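Local structure of phenylalanine ammonia-lyase (Rhodosporidium toruloides, 1Y2M) at residues A273-M278 with S504-S509; T421-R426 with P487-V492. The protein catalyses the non-oxidative deamination of L-phenylalanine and L-tyrosine to trans-cinnamate and p-coumarate, releasing ammonium. One frame throughout, in Å; residues are numbered along the deposited sequence.

How the contacts relate
Contacts 1 and 2 lie about 11 Å apart, centre to centre, in the helical core of the PAL/histidase fold. Along the chain the order is 273-278, 421-426, 487-492 and 504-509, which nests contact 2 inside the loop closed by contact 1. Helices 273-303, 416-443 and 506-560 pack on one another here, and 487-492 belongs to the loop leading from helix 468-484 to helix 506-560. S509 joins the two contacts: its OG probably hydrogen-bonds E423 OE2 at 2.6 Å and R426 NH2 at 2.9 Å. Contact 1 adjoins the segment carrying the imidazolinone cross-link, whereas contact 2 faces the subunit interfaces.

Contact 1: residues A273-M278 with S504-S509; sequences AVSASM and SLALIS
S275 and L507 bring two helices unusually close, with CA atoms only 4.5 Å apart where helix 273-303 meets the first turn of helix 506-560. Small side chains permit this: S275 CB rests on A506 CB at 3.6 Å. In one of its two deposited conformers the hydroxyl of S275 bonds T272 O. Beside this seam L507 supplies the bulk, its CG anti to the backbone N (chi1 -175°). Its CD1 lies 3.8 Å from the selenium of selenomethionine M278, whose extended chain crosses the leucine at about a right angle, while V274 CG1 touches L507 CD1 and CD2, each at 4.0 Å. S504 OG accepts from A506 N at 3.1 Å, an ST turn leading into the helix, and also bonds S210 O. L507 N binds S210 OG, and S275 N binds D214 OD2. The direct contact is thus apolar, while polar groups at the two helix starts hold residues flanking the imidazolinone formed through A211 and G213. Partial positive charge at these N-termini could make that electrophilic group more reactive, consistent with the helix-dipole role proposed for this family, although D214 would partly offset the field at the 273-303 end.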
loop_
_atom_site.group_PDB
_atom_site.type_symbol
_atom_site.label_atom_id
_atom_site.label_comp_id
_atom_site.label_asym_id
_atom_site.label_seq_id
_atom_site.Cartn_x
_atom_site.Cartn_y
_atom_site.Cartn_z
ATOM N N ALA B 273 -2.719 21.881 -16.118
ATOM C CA ALA B 273 -3.737 22.720 -15.475
ATOM C C ALA B 273 -4.818 21.992 -14.710
ATOM O O ALA B 273 -5.366 22.514 -13.751
ATOM C CB ALA B 273 -4.348 23.680 -16.465
ATOM N N VAL B 274 -5.204 20.790 -15.150
ATOM C CA VAL B 274 -6.320 20.117 -14.511
ATOM C C VAL B 274 -5.860 19.539 -13.174
ATOM O O VAL B 274 -6.487 19.758 -12.141
ATOM C CB VAL B 274 -6.883 19.048 -15.424
ATOM C CG1 VAL B 274 -8.020 18.305 -14.725
ATOM C CG2 VAL B 274 -7.331 19.665 -16.781
ATOM N N SER B 275 -4.742 18.827 -13.178
ATOM C CA SER B 275 -4.204 18.328 -11.907
ATOM C C SER B 275 -3.804 19.462 -10.973
ATOM O O SER B 275 -4.058 19.390 -9.763
ATOM C CB SER B 275 -3.024 17.396 -12.153
ATOM O OG SER B 275 -2.082 18.044 -12.978
ATOM N N ALA B 276 -3.195 20.521 -11.509
ATOM C CA ALA B 276 -2.865 21.684 -10.661
ATOM C C ALA B 276 -4.147 22.306 -10.053
ATOM O O ALA B 276 -4.163 22.767 -8.891
ATOM C CB ALA B 276 -2.091 22.704 -11.441
ATOM N N SER B 277 -5.193 22.400 -10.860
ATOM C CA SER B 277 -6.446 22.928 -10.343
ATOM C C SER B 277 -6.942 22.077 -9.169
ATOM O O SER B 277 -7.213 22.556 -8.058
ATOM C CB SER B 277 -7.502 22.919 -11.421
ATOM O OG SER B 277 -8.715 23.328 -10.819
HETATM N N MSE B 278 -7.120 20.787 -9.416
HETATM C CA MSE B 278 -7.661 19.930 -8.353
HETATM C C MSE B 278 -6.763 19.878 -7.113
HETATM O O MSE B 278 -7.255 19.842 -5.959
HETATM C CB MSE B 278 -7.931 18.513 -8.838
HETATM C CG MSE B 278 -8.801 17.777 -7.868
HETATM SE SE MSE B 278 -9.571 16.177 -8.706
HETATM C CE MSE B 278 -11.211 15.955 -7.514
ATOM N N SER B 504 3.183 11.161 -14.448
ATOM C CA SER B 504 3.073 11.619 -13.061
ATOM C C SER B 504 1.896 11.048 -12.256
ATOM O O SER B 504 1.973 11.029 -10.980
ATOM C CB SER B 504 3.015 13.141 -12.944
ATOM O OG SER B 504 1.743 13.627 -13.286
ATOM N N LEU B 505 0.789 10.746 -12.943
ATOM C CA LEU B 505 -0.452 10.308 -12.281
ATOM C C LEU B 505 -0.994 11.371 -11.287
ATOM O O LEU B 505 -1.767 11.053 -10.348
ATOM C CB LEU B 505 -0.271 8.951 -11.591
ATOM C CG LEU B 505 0.232 7.829 -12.483
ATOM C CD1 LEU B 505 0.468 6.613 -11.590
ATOM C CD2 LEU B 505 -0.831 7.606 -13.571
ATOM N N ALA B 506 -0.690 12.649 -11.559
ATOM C CA ALA B 506 -1.047 13.714 -10.615
ATOM C C ALA B 506 -2.560 13.794 -10.420
ATOM O O ALA B 506 -3.000 14.021 -9.305
ATOM C CB ALA B 506 -0.521 15.050 -11.070
ATOM N N LEU B 507 -3.353 13.714 -11.500
ATOM C CA LEU B 507 -4.791 13.924 -11.340
ATOM C C LEU B 507 -5.413 12.811 -10.482
ATOM O O LEU B 507 -6.319 13.039 -9.669
ATOM C CB LEU B 507 -5.527 14.058 -12.680
ATOM C CG LEU B 507 -7.008 14.399 -12.461
ATOM C CD1 LEU B 507 -7.282 15.742 -11.722
ATOM C CD2 LEU B 507 -7.682 14.410 -13.800
ATOM N N ILE B 508 -4.955 11.590 -10.746
ATOM C CA ILE B 508 -5.436 10.422 -9.931
ATOM C C ILE B 508 -5.042 10.643 -8.464
ATOM O O ILE B 508 -5.831 10.471 -7.528
ATOM C CB ILE B 508 -4.944 9.093 -10.435
ATOM C CG1 ILE B 508 -5.384 8.828 -11.884
ATOM C CG2 ILE B 508 -5.444 7.945 -9.536
ATOM C CD1 ILE B 508 -4.622 7.675 -12.549
ATOM N N SER B 509 -3.789 11.024 -8.267
ATOM C CA SER B 509 -3.355 11.321 -6.885
ATOM C C SER B 509 -4.244 12.431 -6.261
ATOM O O SER B 509 -4.686 12.297 -5.100
ATOM C CB SER B 509 -1.868 11.680 -6.841
ATOM O OG SER B 509 -1.437 11.658 -5.494
#

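Contact 2: residues T421-R426 with P487-V492; sequences TMEKTR and PVTTHV
One turn of helix 416-443 faces the irregular segment 487-492, approaching it most closely at E423 and P487, whose CA atoms are 5.9 Å apart. E423 is the centre of the contact. Its CG lies anti to the carbonyl carbon (chi1 -61°) and the chain bends at chi2, presenting the carboxylate to the backbone of V488 and T489. The side chains of E423 and T489 reach toward each other tip to tip, OE1 accepting from T489 OG1 at 2.7 Å. The backbone N of T489 gives OE1 a second bond at 2.9 Å; both donors approach from the same face of the carboxylate, about 40° out of its plane. OE2 uses its syn lone pair for V488 N at 3.2 Å, in a nearly straight bond (161°). It also takes R426 NH1 at 2.8 Å, a salt bridge within the helix turn in which OE2 lies near the guanidinium plane but NH1 stands above the carboxylate. Carbon packs closely around these bonds, P487 CB coming to 3.1 Å from E423 OE1 and V488 CG2 to 3.6 Å from R426 NH1. The arginine is itself held by L484 O at NE, N486 O at NH1, and S509 and T513 at NH2. Other subunits cover the site: H483 of the second packs on R426 and V488, and Q431 of the third on T489. Four donors from the two segments, with S509 besides, therefore grip one buried carboxylate. Such surroundings would favour its ionised form and compensate the charge, while the paired bonds tie the loop before helix 506-560 to helix 416-443 close to where the subunits meet.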
loop_
_atom_site.group_PDB
_atom_site.type_symbol
_atom_site.label_atom_id
_atom_site.label_comp_id
_atom_site.label_asym_id
_atom_site.label_seq_id
_atom_site.Cartn_x
_atom_site.Cartn_y
_atom_site.Cartn_z
ATOM N N THR B 421 2.971 16.874 -4.399
ATOM C CA THR B 421 2.228 17.559 -3.356
ATOM C C THR B 421 1.068 16.717 -2.863
ATOM O O THR B 421 0.704 16.723 -1.666
ATOM C CB THR B 421 1.689 18.943 -3.789
ATOM O OG1 THR B 421 0.671 18.843 -4.791
ATOM C CG2 THR B 421 2.850 19.799 -4.324
HETATM N N MSE B 422 0.452 16.027 -3.797
HETATM C CA MSE B 422 -0.769 15.244 -3.453
HETATM C C MSE B 422 -0.452 13.974 -2.653
HETATM O O MSE B 422 -1.171 13.597 -1.731
HETATM C CB MSE B 422 -1.517 14.930 -4.702
HETATM C CG MSE B 422 -2.155 16.158 -5.322
HETATM SE SE MSE B 422 -3.502 17.006 -4.133
HETATM C CE MSE B 422 -2.462 18.424 -3.222
ATOM N N GLU B 423 0.643 13.299 -3.015
ATOM C CA GLU B 423 1.068 12.066 -2.293
ATOM C C GLU B 423 1.321 12.475 -0.840
ATOM O O GLU B 423 0.782 11.826 0.086
ATOM C CB GLU B 423 2.310 11.453 -2.918
ATOM C CG GLU B 423 2.184 11.008 -4.364
ATOM C CD GLU B 423 1.393 9.725 -4.579
ATOM O OE1 GLU B 423 2.050 8.689 -4.731
ATOM O OE2 GLU B 423 0.171 9.758 -4.686
ATOM N N LYS B 424 2.134 13.516 -0.643
ATOM C CA LYS B 424 2.509 13.967 0.715
ATOM C C LYS B 424 1.308 14.456 1.506
ATOM O O LYS B 424 1.140 14.173 2.708
ATOM C CB LYS B 424 3.562 15.097 0.681
ATOM C CG LYS B 424 4.865 14.758 -0.009
ATOM C CD LYS B 424 5.656 16.050 -0.467
ATOM C CE LYS B 424 5.499 17.193 0.517
ATOM N NZ LYS B 424 4.219 18.029 0.505
ATOM N N THR B 425 0.429 15.198 0.839
ATOM C CA THR B 425 -0.735 15.725 1.556
ATOM C C THR B 425 -1.636 14.565 1.989
ATOM O O THR B 425 -2.212 14.612 3.093
ATOM C CB THR B 425 -1.457 16.756 0.685
ATOM O OG1 THR B 425 -0.559 17.843 0.399
ATOM C CG2 THR B 425 -2.775 17.286 1.346
ATOM N N ARG B 426 -1.803 13.519 1.164
ATOM C CA ARG B 426 -2.758 12.469 1.529
ATOM C C ARG B 426 -2.243 11.673 2.735
ATOM O O ARG B 426 -3.008 11.235 3.612
ATOM C CB ARG B 426 -2.969 11.566 0.314
ATOM C CG ARG B 426 -4.198 10.707 0.453
ATOM C CD ARG B 426 -4.613 10.040 -0.845
ATOM N NE ARG B 426 -3.566 9.236 -1.482
ATOM C CZ ARG B 426 -2.767 9.614 -2.502
ATOM N NH1 ARG B 426 -1.888 8.759 -2.992
ATOM N NH2 ARG B 426 -2.808 10.815 -3.055
ATOM N N PRO B 487 0.651 5.348 -1.781
ATOM C CA PRO B 487 0.928 6.184 -2.961
ATOM C C PRO B 487 0.282 5.671 -4.239
ATOM O O PRO B 487 0.134 4.470 -4.441
ATOM C CB PRO B 487 2.444 6.114 -3.099
ATOM C CG PRO B 487 2.862 4.858 -2.409
ATOM C CD PRO B 487 1.873 4.682 -1.270
ATOM N N VAL B 488 -0.138 6.619 -5.088
ATOM C CA VAL B 488 -0.542 6.302 -6.436
ATOM C C VAL B 488 0.637 6.271 -7.387
ATOM O O VAL B 488 0.660 5.476 -8.337
ATOM C CB VAL B 488 -1.545 7.397 -6.909
ATOM C CG1 VAL B 488 -1.765 7.459 -8.424
ATOM C CG2 VAL B 488 -2.876 7.273 -6.152
ATOM N N THR B 489 1.680 7.056 -7.093
ATOM C CA THR B 489 2.770 7.242 -8.025
ATOM C C THR B 489 3.732 6.075 -8.235
ATOM O O THR B 489 4.530 6.096 -9.173
ATOM C CB THR B 489 3.549 8.490 -7.698
ATOM O OG1 THR B 489 4.118 8.364 -6.385
ATOM C CG2 THR B 489 2.690 9.707 -7.802
ATOM N N THR B 490 3.597 5.026 -7.444
ATOM C CA THR B 490 4.326 3.775 -7.654
ATOM C C THR B 490 3.615 2.848 -8.646
ATOM O O THR B 490 4.058 1.693 -8.837
ATOM C CB THR B 490 4.444 3.026 -6.323
ATOM O OG1 THR B 490 3.153 2.900 -5.717
ATOM C CG2 THR B 490 5.387 3.755 -5.382
ATOM N N HIS B 491 2.523 3.309 -9.241
ATOM C CA HIS B 491 1.704 2.478 -10.151
ATOM C C HIS B 491 1.772 2.933 -11.611
ATOM O O HIS B 491 0.906 2.606 -12.427
ATOM C CB HIS B 491 0.256 2.401 -9.654
ATOM C CG HIS B 491 0.185 1.706 -8.343
ATOM N ND1 HIS B 491 0.299 0.340 -8.264
ATOM C CD2 HIS B 491 0.121 2.162 -7.062
ATOM C CE1 HIS B 491 0.272 -0.028 -6.996
ATOM N NE2 HIS B 491 0.226 1.055 -6.243
ATOM N N VAL B 492 2.851 3.592 -11.954
ATOM C CA VAL B 492 3.107 4.082 -13.325
ATOM C C VAL B 492 3.244 2.899 -14.301
ATOM O O VAL B 492 3.971 1.946 -14.031
ATOM C CB VAL B 492 4.428 4.942 -13.308
ATOM C CG1 VAL B 492 4.866 5.340 -14.723
ATOM C CG2 VAL B 492 4.233 6.141 -12.423
#